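Endo-b-1,4-glucanase (Nasutitermes takasagoensis, PDB 1KS8) probably hydrolyses internal beta-1,4-glucosidic linkages in cellulose and related beta-glucans, as a calcium-binding endoglucanase of glycosyl hydrolase family 9. Local coordinates at residues R93-F103 with A158-V169; W301-N309 with G389-Q397. One frame throughout, in Å; residues are numbered along the deposited sequence.

Overall arrangement
Both contacts belong to the single (alpha/alpha)6 catalytic domain of family 9, on opposite sides of the centre of the chain; their centres lie 26 Å apart and their nearest atoms about 12 Å, so they do not touch. Along the sequence they are in series. Interaction 1 closes first, pairing helix 89-106 with helix 149-165 in the helical body. Interaction 2 opens later, joining the start of helix 303-319 to the loop 389-397. They share no helix or strand. One packs helix on helix; the other brings in a loop whose G393 lies about 5 Å from the E412 side chain and whose V392 side chain lies about 7 Å from that of D403, both predicted active-site residues.

Interaction 1: residues R93-F103 with A158-V169; sequences RKAVKWATDYF and ALAAASIVFRNV
The extended R93 side chain lies along the end of helix 149-165 and the turn after it, its guanidinium covered on one face by V169, whose CG1 sits 4.1 Å above the plane, over the centre. With CG anti to the carbonyl carbon (chi1 -71°), the chain passes V165, CG to CG1 at 4.0 Å. One water lies in the guanidinium plane at its edge, accepting from R93 NE at 2.8 Å and donating to V165 O, a bridge between the helix end and the arginine. R93 NH2 also has a long, weak ion pair with E80. An alanine in place of R93 would remove the guanidinium that packs against V169, and would probably leave the water on V165 O without its NE donor and a gap beside V165 and V169.

The F166 ring points its rim at helix 89-106: CZ is 3.4 Å from R93 O, which lies near the ring plane, and K97 CB meets the ring obliquely. Y173 approaches F166 edge-to-face and bonds T100 OG1. Further along, A162 CB enters between V96 CG1 (3.8 Å) and T100 CG2 (3.6 Å). T100 and L159 run past each other in opposite directions, L159 CD2 reaching T100 CB at 4.0 Å and the edge of the F103 ring, while A158 CB meets F103 CE2.

The axes approach to 10.3 Å at a crossing angle of -133°, with A158 and A162 on the meeting face. This is largely apolar helix-helix packing, with an arginine and its water at one end, within the (alpha/alpha)6 barrel of glycosyl hydrolase family 9.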
ATOM      1  N   ARG A  93      11.876  -4.933   6.375  1.00  9.59           N
ATOM      2  CA  ARG A  93      11.582  -4.264   7.632  1.00  9.67           C
ATOM      3  C   ARG A  93      11.763  -2.756   7.472  1.00  9.37           C
ATOM      4  O   ARG A  93      10.961  -1.973   7.978  1.00  9.71           O
ATOM      5  CB  ARG A  93      12.497  -4.800   8.736  1.00 10.89           C
ATOM      6  CG  ARG A  93      12.162  -6.222   9.150  1.00 11.89           C
ATOM      7  CD  ARG A  93      13.245  -6.827  10.023  1.00 12.89           C
ATOM      8  NE  ARG A  93      12.818  -8.104  10.584  1.00 12.56           N
ATOM      9  CZ  ARG A  93      13.637  -8.990  11.140  1.00 13.81           C
ATOM     10  NH1 ARG A  93      14.938  -8.741  11.209  1.00 14.55           N
ATOM     11  NH2 ARG A  93      13.150 -10.119  11.634  1.00 14.67           N
ATOM     12  N   LYS A  94      12.810  -2.352   6.757  1.00  8.89           N
ATOM     13  CA  LYS A  94      13.070  -0.932   6.540  1.00  9.53           C
ATOM     14  C   LYS A  94      11.931  -0.253   5.788  1.00  8.30           C
ATOM     15  O   LYS A  94      11.609   0.903   6.054  1.00  8.77           O
ATOM     16  CB  LYS A  94      14.370  -0.731   5.761  1.00 12.74           C
ATOM     17  CG  LYS A  94      15.629  -1.047   6.549  1.00 16.37           C
ATOM     18  CD  LYS A  94      16.868  -0.790   5.705  1.00 22.87           C
ATOM     19  CE  LYS A  94      18.139  -1.084   6.486  1.00 25.24           C
ATOM     20  NZ  LYS A  94      18.230  -0.246   7.712  1.00 28.40           N
ATOM     21  N   ALA A  95      11.331  -0.970   4.843  1.00  8.10           N
ATOM     22  CA  ALA A  95      10.231  -0.416   4.057  1.00  8.76           C
ATOM     23  C   ALA A  95       9.031  -0.121   4.951  1.00  8.29           C
ATOM     24  O   ALA A  95       8.333   0.876   4.772  1.00  8.53           O
ATOM     25  CB  ALA A  95       9.841  -1.384   2.947  1.00  8.92           C
ATOM     26  N   VAL A  96       8.794  -0.993   5.921  1.00  7.79           N
ATOM     27  CA  VAL A  96       7.690  -0.801   6.847  1.00  8.27           C
ATOM     28  C   VAL A  96       8.023   0.341   7.806  1.00  7.70           C
ATOM     29  O   VAL A  96       7.209   1.241   8.031  1.00  7.75           O
ATOM     30  CB  VAL A  96       7.426  -2.089   7.659  1.00  7.82           C
ATOM     31  CG1 VAL A  96       6.444  -1.810   8.790  1.00  9.77           C
ATOM     32  CG2 VAL A  96       6.873  -3.170   6.744  1.00  9.23           C
ATOM     33  N   LYS A  97       9.235   0.322   8.350  1.00  7.84           N
ATOM     34  CA  LYS A  97       9.647   1.347   9.301  1.00  9.33           C
ATOM     35  C   LYS A  97       9.674   2.750   8.704  1.00  9.21           C
ATOM     36  O   LYS A  97       9.443   3.731   9.411  1.00  9.15           O
ATOM     37  CB  LYS A  97      11.017   0.993   9.891  1.00 10.63           C
ATOM     38  CG  LYS A  97      11.435   1.864  11.068  1.00 11.96           C
ATOM     39  CD  LYS A  97      12.645   1.269  11.779  1.00 13.42           C
ATOM     40  CE  LYS A  97      12.979   2.024  13.057  1.00 14.89           C
ATOM     41  NZ  LYS A  97      13.399   3.428  12.799  1.00 15.80           N
ATOM     42  N   TRP A  98       9.945   2.861   7.408  1.00  8.67           N
ATOM     43  CA  TRP A  98       9.975   4.184   6.798  1.00  7.41           C
ATOM     44  C   TRP A  98       8.597   4.823   6.934  1.00  7.91           C
ATOM     45  O   TRP A  98       8.475   6.030   7.128  1.00  8.89           O
ATOM     46  CB  TRP A  98      10.374   4.102   5.323  1.00  8.28           C
ATOM     47  CG  TRP A  98      10.783   5.434   4.786  1.00  8.57           C
ATOM     48  CD1 TRP A  98       9.973   6.386   4.234  1.00  8.12           C
ATOM     49  CD2 TRP A  98      12.092   6.008   4.851  1.00  8.43           C
ATOM     50  NE1 TRP A  98      10.698   7.520   3.957  1.00  8.32           N
ATOM     51  CE2 TRP A  98      12.002   7.316   4.327  1.00  7.69           C
ATOM     52  CE3 TRP A  98      13.333   5.544   5.306  1.00  9.07           C
ATOM     53  CZ2 TRP A  98      13.109   8.170   4.246  1.00  9.08           C
ATOM     54  CZ3 TRP A  98      14.434   6.393   5.227  1.00  9.66           C
ATOM     55  CH2 TRP A  98      14.313   7.690   4.701  1.00 10.39           C
ATOM     56  N   ALA A  99       7.558   4.002   6.844  1.00  7.64           N
ATOM     57  CA  ALA A  99       6.198   4.497   6.973  1.00  7.49           C
ATOM     58  C   ALA A  99       5.812   4.725   8.435  1.00  8.00           C
ATOM     59  O   ALA A  99       5.301   5.783   8.784  1.00  8.19           O
ATOM     60  CB  ALA A  99       5.223   3.520   6.320  1.00  8.53           C
ATOM     61  N   THR A 100       6.072   3.744   9.293  1.00  8.30           N
ATOM     62  CA  THR A 100       5.694   3.888  10.695  1.00  8.89           C
ATOM     63  C   THR A 100       6.449   4.982  11.449  1.00  7.78           C
ATOM     64  O   THR A 100       5.893   5.592  12.363  1.00  8.50           O
ATOM     65  CB  THR A 100       5.786   2.537  11.448  1.00  9.45           C
ATOM     66  OG1 THR A 100       7.105   1.996  11.334  1.00  9.30           O
ATOM     67  CG2 THR A 100       4.786   1.542  10.858  1.00  9.61           C
ATOM     68  N   ASP A 101       7.699   5.248  11.077  1.00  7.86           N
ATOM     69  CA  ASP A 101       8.437   6.323  11.738  1.00  8.51           C
ATOM     70  C   ASP A 101       7.680   7.621  11.475  1.00  8.56           C
ATOM     71  O   ASP A 101       7.593   8.496  12.339  1.00  9.57           O
ATOM     72  CB  ASP A 101       9.853   6.463  11.179  1.00  8.41           C
ATOM     73  CG  ASP A 101      10.822   5.468  11.774  1.00 10.74           C
ATOM     74  OD1 ASP A 101      10.478   4.827  12.789  1.00 11.89           O
ATOM     75  OD2 ASP A 101      11.937   5.342  11.228  1.00 12.56           O
ATOM     76  N   TYR A 102       7.137   7.740  10.269  1.00  6.97           N
ATOM     77  CA  TYR A 102       6.381   8.923   9.888  1.00  8.29           C
ATOM     78  C   TYR A 102       5.044   8.979  10.626  1.00  8.67           C
ATOM     79  O   TYR A 102       4.646  10.036  11.111  1.00  8.00           O
ATOM     80  CB  TYR A 102       6.152   8.937   8.374  1.00  7.16           C
ATOM     81  CG  TYR A 102       5.212  10.026   7.910  1.00  7.91           C
ATOM     82  CD1 TYR A 102       5.594  11.368   7.932  1.00  8.45           C
ATOM     83  CD2 TYR A 102       3.928   9.714   7.470  1.00  8.16           C
ATOM     84  CE1 TYR A 102       4.718  12.373   7.524  1.00  7.79           C
ATOM     85  CE2 TYR A 102       3.046  10.708   7.063  1.00  8.80           C
ATOM     86  CZ  TYR A 102       3.446  12.032   7.091  1.00  8.54           C
ATOM     87  OH  TYR A 102       2.576  13.014   6.681  1.00  9.94           O
ATOM     88  N   PHE A 103       4.345   7.850  10.719  1.00  7.12           N
ATOM     89  CA  PHE A 103       3.066   7.845  11.421  1.00  7.72           C
ATOM     90  C   PHE A 103       3.239   8.294  12.866  1.00  8.15           C
ATOM     91  O   PHE A 103       2.367   8.957  13.423  1.00  9.28           O
ATOM     92  CB  PHE A 103       2.424   6.454  11.397  1.00  7.67           C
ATOM     93  CG  PHE A 103       2.188   5.912  10.017  1.00  8.13           C
ATOM     94  CD1 PHE A 103       1.905   6.764   8.953  1.00  8.14           C
ATOM     95  CD2 PHE A 103       2.228   4.544   9.788  1.00  8.81           C
ATOM     96  CE1 PHE A 103       1.664   6.257   7.679  1.00  8.25           C
ATOM     97  CE2 PHE A 103       1.988   4.024   8.517  1.00  8.54           C
ATOM     98  CZ  PHE A 103       1.707   4.886   7.462  1.00  8.24           C
ATOM     99  N   ALA A 158      -1.673  -0.451  10.808  1.00  8.73           N
ATOM    100  CA  ALA A 158      -0.307  -0.485  10.303  1.00  7.73           C
ATOM    101  C   ALA A 158       0.686  -0.537  11.460  1.00  8.23           C
ATOM    102  O   ALA A 158       1.651  -1.302  11.431  1.00  9.11           O
ATOM    103  CB  ALA A 158      -0.035   0.742   9.433  1.00  8.49           C
ATOM    104  N   LEU A 159       0.440   0.279  12.480  1.00  8.62           N
ATOM    105  CA  LEU A 159       1.321   0.323  13.641  1.00  9.21           C
ATOM    106  C   LEU A 159       1.291  -0.993  14.414  1.00  9.22           C
ATOM    107  O   LEU A 159       2.334  -1.489  14.850  1.00  9.88           O
ATOM    108  CB  LEU A 159       0.923   1.489  14.546  1.00  8.90           C
ATOM    109  CG  LEU A 159       1.172   2.871  13.934  1.00  9.69           C
ATOM    110  CD1 LEU A 159       0.451   3.929  14.754  1.00 17.30           C
ATOM    111  CD2 LEU A 159       2.663   3.155  13.882  1.00 11.07           C
ATOM    112  N   ALA A 160       0.102  -1.566  14.567  1.00  9.27           N
ATOM    113  CA  ALA A 160      -0.035  -2.831  15.279  1.00  9.17           C
ATOM    114  C   ALA A 160       0.659  -3.942  14.500  1.00  9.30           C
ATOM    115  O   ALA A 160       1.374  -4.763  15.073  1.00 10.37           O
ATOM    116  CB  ALA A 160      -1.511  -3.166  15.481  1.00  9.32           C
ATOM    117  N   ALA A 161       0.457  -3.965  13.186  1.00  8.60           N
ATOM    118  CA  ALA A 161       1.093  -4.980  12.354  1.00  9.24           C
ATOM    119  C   ALA A 161       2.608  -4.817  12.445  1.00  9.14           C
ATOM    120  O   ALA A 161       3.343  -5.798  12.580  1.00  9.82           O
ATOM    121  CB  ALA A 161       0.628  -4.843  10.908  1.00  9.50           C
ATOM    122  N   ALA A 162       3.075  -3.574  12.378  1.00  9.56           N
ATOM    123  CA  ALA A 162       4.505  -3.311  12.464  1.00 10.08           C
ATOM    124  C   ALA A 162       5.069  -3.736  13.820  1.00 10.56           C
ATOM    125  O   ALA A 162       6.204  -4.204  13.900  1.00 10.11           O
ATOM    126  CB  ALA A 162       4.784  -1.831  12.220  1.00  9.55           C
ATOM    127  N   SER A 163       4.287  -3.585  14.886  1.00 10.11           N
ATOM    128  CA  SER A 163       4.777  -3.968  16.210  1.00 10.87           C
ATOM    129  C   SER A 163       5.089  -5.462  16.243  1.00 11.21           C
ATOM    130  O   SER A 163       5.994  -5.899  16.952  1.00 12.93           O
ATOM    131  CB  SER A 163       3.757  -3.608  17.303  1.00 11.18           C
ATOM    132  OG  SER A 163       2.651  -4.493  17.319  1.00 12.37           O
ATOM    133  N   ILE A 164       4.344  -6.241  15.466  1.00 11.12           N
ATOM    134  CA  ILE A 164       4.570  -7.682  15.393  1.00 11.36           C
ATOM    135  C   ILE A 164       5.863  -7.937  14.619  1.00 12.42           C
ATOM    136  O   ILE A 164       6.697  -8.748  15.017  1.00 12.78           O
ATOM    137  CB  ILE A 164       3.394  -8.396  14.688  1.00 12.29           C
ATOM    138  CG1 ILE A 164       2.118  -8.229  15.518  1.00 13.96           C
ATOM    139  CG2 ILE A 164       3.712  -9.875  14.490  1.00 13.11           C
ATOM    140  CD1 ILE A 164       0.860  -8.710  14.820  1.00 20.20           C
ATOM    141  N   VAL A 165       6.032  -7.223  13.511  1.00 11.55           N
ATOM    142  CA  VAL A 165       7.224  -7.364  12.688  1.00 11.23           C
ATOM    143  C   VAL A 165       8.507  -7.145  13.492  1.00 11.17           C
ATOM    144  O   VAL A 165       9.480  -7.884  13.337  1.00 11.85           O
ATOM    145  CB  VAL A 165       7.201  -6.352  11.510  1.00 10.83           C
ATOM    146  CG1 VAL A 165       8.556  -6.312  10.814  1.00 11.29           C
ATOM    147  CG2 VAL A 165       6.115  -6.737  10.520  1.00 12.98           C
ATOM    148  N   PHE A 166       8.495  -6.141  14.362  1.00 11.95           N
ATOM    149  CA  PHE A 166       9.675  -5.796  15.153  1.00 12.18           C
ATOM    150  C   PHE A 166       9.726  -6.363  16.568  1.00 14.79           C
ATOM    151  O   PHE A 166      10.650  -6.064  17.325  1.00 14.11           O
ATOM    152  CB  PHE A 166       9.807  -4.274  15.205  1.00 12.18           C
ATOM    153  CG  PHE A 166      10.110  -3.654  13.873  1.00 11.99           C
ATOM    154  CD1 PHE A 166      11.395  -3.709  13.348  1.00 12.94           C
ATOM    155  CD2 PHE A 166       9.105  -3.055  13.123  1.00 11.34           C
ATOM    156  CE1 PHE A 166      11.678  -3.179  12.093  1.00 12.88           C
ATOM    157  CE2 PHE A 166       9.375  -2.521  11.863  1.00 12.26           C
ATOM    158  CZ  PHE A 166      10.663  -2.584  11.348  1.00 12.51           C
ATOM    159  N   ARG A 167       8.745  -7.188  16.909  1.00 16.24           N
ATOM    160  CA  ARG A 167       8.655  -7.787  18.236  1.00 18.83           C
ATOM    161  C   ARG A 167       9.973  -8.324  18.798  1.00 19.52           C
ATOM    162  O   ARG A 167      10.289  -8.092  19.966  1.00 20.89           O
ATOM    163  CB  ARG A 167       7.608  -8.903  18.216  1.00 22.11           C
ATOM    164  CG  ARG A 167       7.437  -9.653  19.524  1.00 28.36           C
ATOM    165  CD  ARG A 167       6.353 -10.711  19.384  1.00 33.44           C
ATOM    166  NE  ARG A 167       6.582 -11.563  18.218  1.00 38.24           N
ATOM    167  CZ  ARG A 167       5.779 -12.555  17.843  1.00 40.19           C
ATOM    168  NH1 ARG A 167       4.686 -12.831  18.540  1.00 41.83           N
ATOM    169  NH2 ARG A 167       6.072 -13.273  16.766  1.00 41.40           N
ATOM    170  N   ASN A 168      10.743  -9.029  17.975  1.00 19.32           N
ATOM    171  CA  ASN A 168      12.004  -9.602  18.438  1.00 20.83           C
ATOM    172  C   ASN A 168      13.263  -8.811  18.088  1.00 21.80           C
ATOM    173  O   ASN A 168      14.161  -8.673  18.919  1.00 22.72           O
ATOM    174  CB  ASN A 168      12.149 -11.033  17.911  1.00 22.26           C
ATOM    175  CG  ASN A 168      11.034 -11.941  18.384  1.00 23.93           C
ATOM    176  OD1 ASN A 168      10.758 -12.031  19.581  1.00 24.66           O
ATOM    177  ND2 ASN A 168      10.386 -12.625  17.447  1.00 25.52           N
ATOM    178  N   VAL A 169      13.329  -8.289  16.868  1.00 21.58           N
ATOM    179  CA  VAL A 169      14.505  -7.542  16.431  1.00 21.35           C
ATOM    180  C   VAL A 169      14.658  -6.176  17.094  1.00 20.43           C
ATOM    181  O   VAL A 169      15.776  -5.705  17.303  1.00 20.44           O
ATOM    182  CB  VAL A 169      14.506  -7.358  14.896  1.00 22.88           C
ATOM    183  CG1 VAL A 169      13.335  -6.492  14.473  1.00 22.45           C
ATOM    184  CG2 VAL A 169      15.823  -6.748  14.449  1.00 24.25           C
TER
HETATM  185  O   HOH W   1      10.313  -9.327  11.139  1.00 14.34           O

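Interaction 2: residues W301-N309 with G389-Q397; sequences WGTLRHAAN and GALVGGPDQ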
ATOM      1  N   TRP A 301      -9.257   1.527 -12.931  1.00  8.24           N
ATOM      2  CA  TRP A 301      -8.223   2.206 -12.147  1.00  7.95           C
ATOM      3  C   TRP A 301      -7.336   1.204 -11.422  1.00  8.02           C
ATOM      4  O   TRP A 301      -7.824   0.362 -10.669  1.00  8.88           O
ATOM      5  CB  TRP A 301      -8.847   3.153 -11.119  1.00  8.65           C
ATOM      6  CG  TRP A 301      -9.698   4.233 -11.711  1.00 10.05           C
ATOM      7  CD1 TRP A 301     -11.064   4.304 -11.691  1.00 10.59           C
ATOM      8  CD2 TRP A 301      -9.245   5.407 -12.395  1.00 10.44           C
ATOM      9  NE1 TRP A 301     -11.488   5.452 -12.318  1.00 11.64           N
ATOM     10  CE2 TRP A 301     -10.393   6.146 -12.760  1.00 11.12           C
ATOM     11  CE3 TRP A 301      -7.980   5.907 -12.735  1.00 12.42           C
ATOM     12  CZ2 TRP A 301     -10.314   7.363 -13.451  1.00 11.04           C
ATOM     13  CZ3 TRP A 301      -7.901   7.118 -13.423  1.00 12.48           C
ATOM     14  CH2 TRP A 301      -9.065   7.831 -13.773  1.00 11.99           C
ATOM     15  N   GLY A 302      -6.029   1.307 -11.644  1.00  7.86           N
ATOM     16  CA  GLY A 302      -5.101   0.391 -11.002  1.00  7.87           C
ATOM     17  C   GLY A 302      -5.521  -1.047 -11.238  1.00  7.58           C
ATOM     18  O   GLY A 302      -5.630  -1.844 -10.304  1.00  7.89           O
ATOM     19  N   THR A 303      -5.743  -1.382 -12.502  1.00  6.81           N
ATOM     20  CA  THR A 303      -6.179  -2.718 -12.884  1.00  7.94           C
ATOM     21  C   THR A 303      -5.271  -3.837 -12.372  1.00  7.66           C
ATOM     22  O   THR A 303      -5.748  -4.798 -11.769  1.00  8.36           O
ATOM     23  CB  THR A 303      -6.311  -2.814 -14.415  1.00  8.12           C
ATOM     24  OG1 THR A 303      -7.209  -1.794 -14.870  1.00  8.88           O
ATOM     25  CG2 THR A 303      -6.858  -4.167 -14.830  1.00  8.87           C
ATOM     26  N   LEU A 304      -3.968  -3.726 -12.604  1.00  7.46           N
ATOM     27  CA  LEU A 304      -3.060  -4.767 -12.138  1.00  7.84           C
ATOM     28  C   LEU A 304      -3.039  -4.828 -10.612  1.00  7.47           C
ATOM     29  O   LEU A 304      -2.940  -5.908 -10.033  1.00  8.27           O
ATOM     30  CB  LEU A 304      -1.653  -4.541 -12.699  1.00  7.26           C
ATOM     31  CG  LEU A 304      -1.568  -4.801 -14.209  1.00  8.04           C
ATOM     32  CD1 LEU A 304      -0.256  -4.281 -14.751  1.00  9.32           C
ATOM     33  CD2 LEU A 304      -1.710  -6.292 -14.491  1.00  9.71           C
ATOM     34  N   ARG A 305      -3.135  -3.670  -9.969  1.00  7.06           N
ATOM     35  CA  ARG A 305      -3.161  -3.596  -8.513  1.00  7.08           C
ATOM     36  C   ARG A 305      -4.339  -4.413  -7.977  1.00  7.85           C
ATOM     37  O   ARG A 305      -4.209  -5.124  -6.982  1.00  8.08           O
ATOM     38  CB  ARG A 305      -3.274  -2.127  -8.073  1.00  7.64           C
ATOM     39  CG  ARG A 305      -3.756  -1.879  -6.637  1.00  7.50           C
ATOM     40  CD  ARG A 305      -5.283  -1.911  -6.532  1.00  8.37           C
ATOM     41  NE  ARG A 305      -5.938  -0.958  -7.431  1.00  9.66           N
ATOM     42  CZ  ARG A 305      -6.096   0.340  -7.183  1.00 10.08           C
ATOM     43  NH1 ARG A 305      -5.646   0.871  -6.052  1.00 12.18           N
ATOM     44  NH2 ARG A 305      -6.716   1.111  -8.070  1.00 10.04           N
ATOM     45  N   HIS A 306      -5.492  -4.316  -8.633  1.00  7.54           N
ATOM     46  CA  HIS A 306      -6.651  -5.077  -8.182  1.00  8.21           C
ATOM     47  C   HIS A 306      -6.418  -6.575  -8.339  1.00  8.05           C
ATOM     48  O   HIS A 306      -6.790  -7.355  -7.464  1.00  9.37           O
ATOM     49  CB  HIS A 306      -7.913  -4.662  -8.950  1.00  8.89           C
ATOM     50  CG  HIS A 306      -8.471  -3.337  -8.530  1.00  9.57           C
ATOM     51  ND1 HIS A 306      -8.880  -3.077  -7.238  1.00 11.34           N
ATOM     52  CD2 HIS A 306      -8.699  -2.202  -9.231  1.00  9.11           C
ATOM     53  CE1 HIS A 306      -9.335  -1.838  -7.164  1.00 11.35           C
ATOM     54  NE2 HIS A 306      -9.236  -1.285  -8.360  1.00 10.75           N
ATOM     55  N   ALA A 307      -5.803  -6.980  -9.448  1.00  7.62           N
ATOM     56  CA  ALA A 307      -5.532  -8.399  -9.682  1.00  8.81           C
ATOM     57  C   ALA A 307      -4.502  -8.926  -8.684  1.00  8.85           C
ATOM     58  O   ALA A 307      -4.627 -10.047  -8.183  1.00  8.24           O
ATOM     59  CB  ALA A 307      -5.040  -8.612 -11.107  1.00  9.48           C
ATOM     60  N   ALA A 308      -3.486  -8.120  -8.386  1.00  7.78           N
ATOM     61  CA  ALA A 308      -2.463  -8.538  -7.435  1.00  8.04           C
ATOM     62  C   ALA A 308      -3.029  -8.573  -6.012  1.00  7.18           C
ATOM     63  O   ALA A 308      -2.654  -9.429  -5.213  1.00  8.00           O
ATOM     64  CB  ALA A 308      -1.260  -7.607  -7.509  1.00  7.45           C
ATOM     65  N   ASN A 309      -3.923  -7.642  -5.685  1.00  7.77           N
ATOM     66  CA  ASN A 309      -4.533  -7.631  -4.357  1.00  7.74           C
ATOM     67  C   ASN A 309      -5.367  -8.893  -4.188  1.00  8.60           C
ATOM     68  O   ASN A 309      -5.362  -9.515  -3.126  1.00  8.79           O
ATOM     69  CB  ASN A 309      -5.433  -6.405  -4.175  1.00  7.49           C
ATOM     70  CG  ASN A 309      -4.647  -5.130  -3.956  1.00  8.01           C
ATOM     71  OD1 ASN A 309      -3.418  -5.133  -3.987  1.00  7.71           O
ATOM     72  ND2 ASN A 309      -5.357  -4.027  -3.728  1.00  8.94           N
ATOM     73  N   GLY A 389      10.852  -1.958 -10.371  1.00  6.89           N
ATOM     74  CA  GLY A 389       9.857  -2.519  -9.473  1.00  7.50           C
ATOM     75  C   GLY A 389       8.443  -1.975  -9.473  1.00  7.04           C
ATOM     76  O   GLY A 389       7.547  -2.615  -8.922  1.00  7.62           O
ATOM     77  N   ALA A 390       8.224  -0.815 -10.080  1.00  7.48           N
ATOM     78  CA  ALA A 390       6.891  -0.215 -10.089  1.00  6.74           C
ATOM     79  C   ALA A 390       5.866  -0.933 -10.956  1.00  6.89           C
ATOM     80  O   ALA A 390       6.088  -1.147 -12.151  1.00  7.16           O
ATOM     81  CB  ALA A 390       6.989   1.250 -10.519  1.00  7.64           C
ATOM     82  N   LEU A 391       4.736  -1.290 -10.348  1.00  6.71           N
ATOM     83  CA  LEU A 391       3.642  -1.947 -11.061  1.00  6.33           C
ATOM     84  C   LEU A 391       2.729  -0.841 -11.600  1.00  7.35           C
ATOM     85  O   LEU A 391       2.193  -0.044 -10.824  1.00  7.28           O
ATOM     86  CB  LEU A 391       2.854  -2.850 -10.104  1.00  7.37           C
ATOM     87  CG  LEU A 391       1.663  -3.612 -10.698  1.00  5.95           C
ATOM     88  CD1 LEU A 391       2.161  -4.658 -11.687  1.00  8.14           C
ATOM     89  CD2 LEU A 391       0.875  -4.281  -9.581  1.00  8.20           C
ATOM     90  N   VAL A 392       2.558  -0.775 -12.918  1.00  6.48           N
ATOM     91  CA  VAL A 392       1.706   0.259 -13.501  1.00  6.76           C
ATOM     92  C   VAL A 392       0.230  -0.130 -13.482  1.00  6.76           C
ATOM     93  O   VAL A 392      -0.123  -1.250 -13.111  1.00  7.52           O
ATOM     94  CB  VAL A 392       2.114   0.584 -14.971  1.00  6.76           C
ATOM     95  CG1 VAL A 392       3.553   1.079 -15.018  1.00  7.87           C
ATOM     96  CG2 VAL A 392       1.931  -0.634 -15.859  1.00  7.09           C
ATOM     97  N   GLY A 393      -0.628   0.810 -13.874  1.00  7.76           N
ATOM     98  CA  GLY A 393      -2.054   0.539 -13.917  1.00  8.10           C
ATOM     99  C   GLY A 393      -2.301  -0.701 -14.755  1.00  8.28           C
ATOM    100  O   GLY A 393      -3.030  -1.607 -14.346  1.00  8.99           O
ATOM    101  N   GLY A 394      -1.706  -0.742 -15.942  1.00  8.46           N
ATOM    102  CA  GLY A 394      -1.858  -1.915 -16.779  1.00  9.24           C
ATOM    103  C   GLY A 394      -2.653  -1.758 -18.054  1.00  9.09           C
ATOM    104  O   GLY A 394      -2.974  -0.646 -18.472  1.00 10.00           O
ATOM    105  N   PRO A 395      -2.992  -2.884 -18.697  1.00  9.41           N
ATOM    106  CA  PRO A 395      -3.755  -2.919 -19.947  1.00 10.06           C
ATOM    107  C   PRO A 395      -5.251  -2.742 -19.738  1.00 10.75           C
ATOM    108  O   PRO A 395      -5.741  -2.749 -18.604  1.00 11.21           O
ATOM    109  CB  PRO A 395      -3.415  -4.294 -20.503  1.00 11.58           C
ATOM    110  CG  PRO A 395      -3.391  -5.126 -19.256  1.00 12.33           C
ATOM    111  CD  PRO A 395      -2.622  -4.249 -18.272  1.00 10.87           C
ATOM    112  N   ASP A 396      -5.980  -2.573 -20.837  1.00 11.47           N
ATOM    113  CA  ASP A 396      -7.423  -2.424 -20.737  1.00 11.86           C
ATOM    114  C   ASP A 396      -8.073  -3.802 -20.681  1.00 11.62           C
ATOM    115  O   ASP A 396      -7.382  -4.822 -20.603  1.00 11.60           O
ATOM    116  CB  ASP A 396      -7.989  -1.596 -21.905  1.00 11.76           C
ATOM    117  CG  ASP A 396      -7.812  -2.262 -23.261  1.00 12.94           C
ATOM    118  OD1 ASP A 396      -7.512  -3.469 -23.326  1.00 12.69           O
ATOM    119  OD2 ASP A 396      -7.993  -1.561 -24.278  1.00 15.61           O
ATOM    120  N   GLN A 397      -9.400  -3.832 -20.719  1.00 11.95           N
ATOM    121  CA  GLN A 397     -10.141  -5.086 -20.631  1.00 12.80           C
ATOM    122  C   GLN A 397      -9.870  -6.085 -21.755  1.00 12.48           C
ATOM    123  O   GLN A 397     -10.290  -7.240 -21.674  1.00 12.49           O
ATOM    124  CB  GLN A 397     -11.640  -4.795 -20.545  1.00 15.32           C
ATOM    125  CG  GLN A 397     -12.230  -4.167 -21.794  1.00 18.40           C
ATOM    126  CD  GLN A 397     -13.697  -3.824 -21.625  1.00 23.10           C
ATOM    127  OE1 GLN A 397     -14.488  -4.646 -21.163  1.00 25.59           O
ATOM    128  NE2 GLN A 397     -14.069  -2.607 -22.006  1.00 23.64           N
TER
HETATM  129  O   HOH W   2      -6.001  -0.502 -17.180  1.00 16.14           O
HETATM  130  O   HOH W   3      -2.037  -1.196 -11.077  1.00  7.71           O
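L304 N donates to G393 O in the single direct hydrogen bond between the two segments (2.9 Å, N-H...O angle 169°), so an N-H of the first helical turn is taken up by the loop. Two waters extend the polar link: one accepts from R305 N and donates to V392 O at 2.8 Å, the other reaches T303 OG1 and P395 O. T303 OG1 is also bonded to D299 O.

Apolar contact centres on L304. Its CD1 packs 3.9 Å from L391 CD1 and 3.5 Å from G394 CA, and CG meets P395 CD. The close approach has a geometric reason: a CB on G394 would lie 2.7 Å from L304 CG. L391, with CG anti to its N (chi1 180°), lays its two methyls against L304 CB.

Within 301-309, R305 folds back: NH2 donates to W301 O at 2.9 Å, with that oxygen in the guanidinium plane, and NE donates to the O of G302, the N-cap residue, as does H306 N.

Around the contact, L304 and P395 touch Y337 of helix 324-341, and L391 and A308 touch F421 of helix 415-430; the loop runs beside F346 and C348, to which V392 and G389 are backbone-bonded.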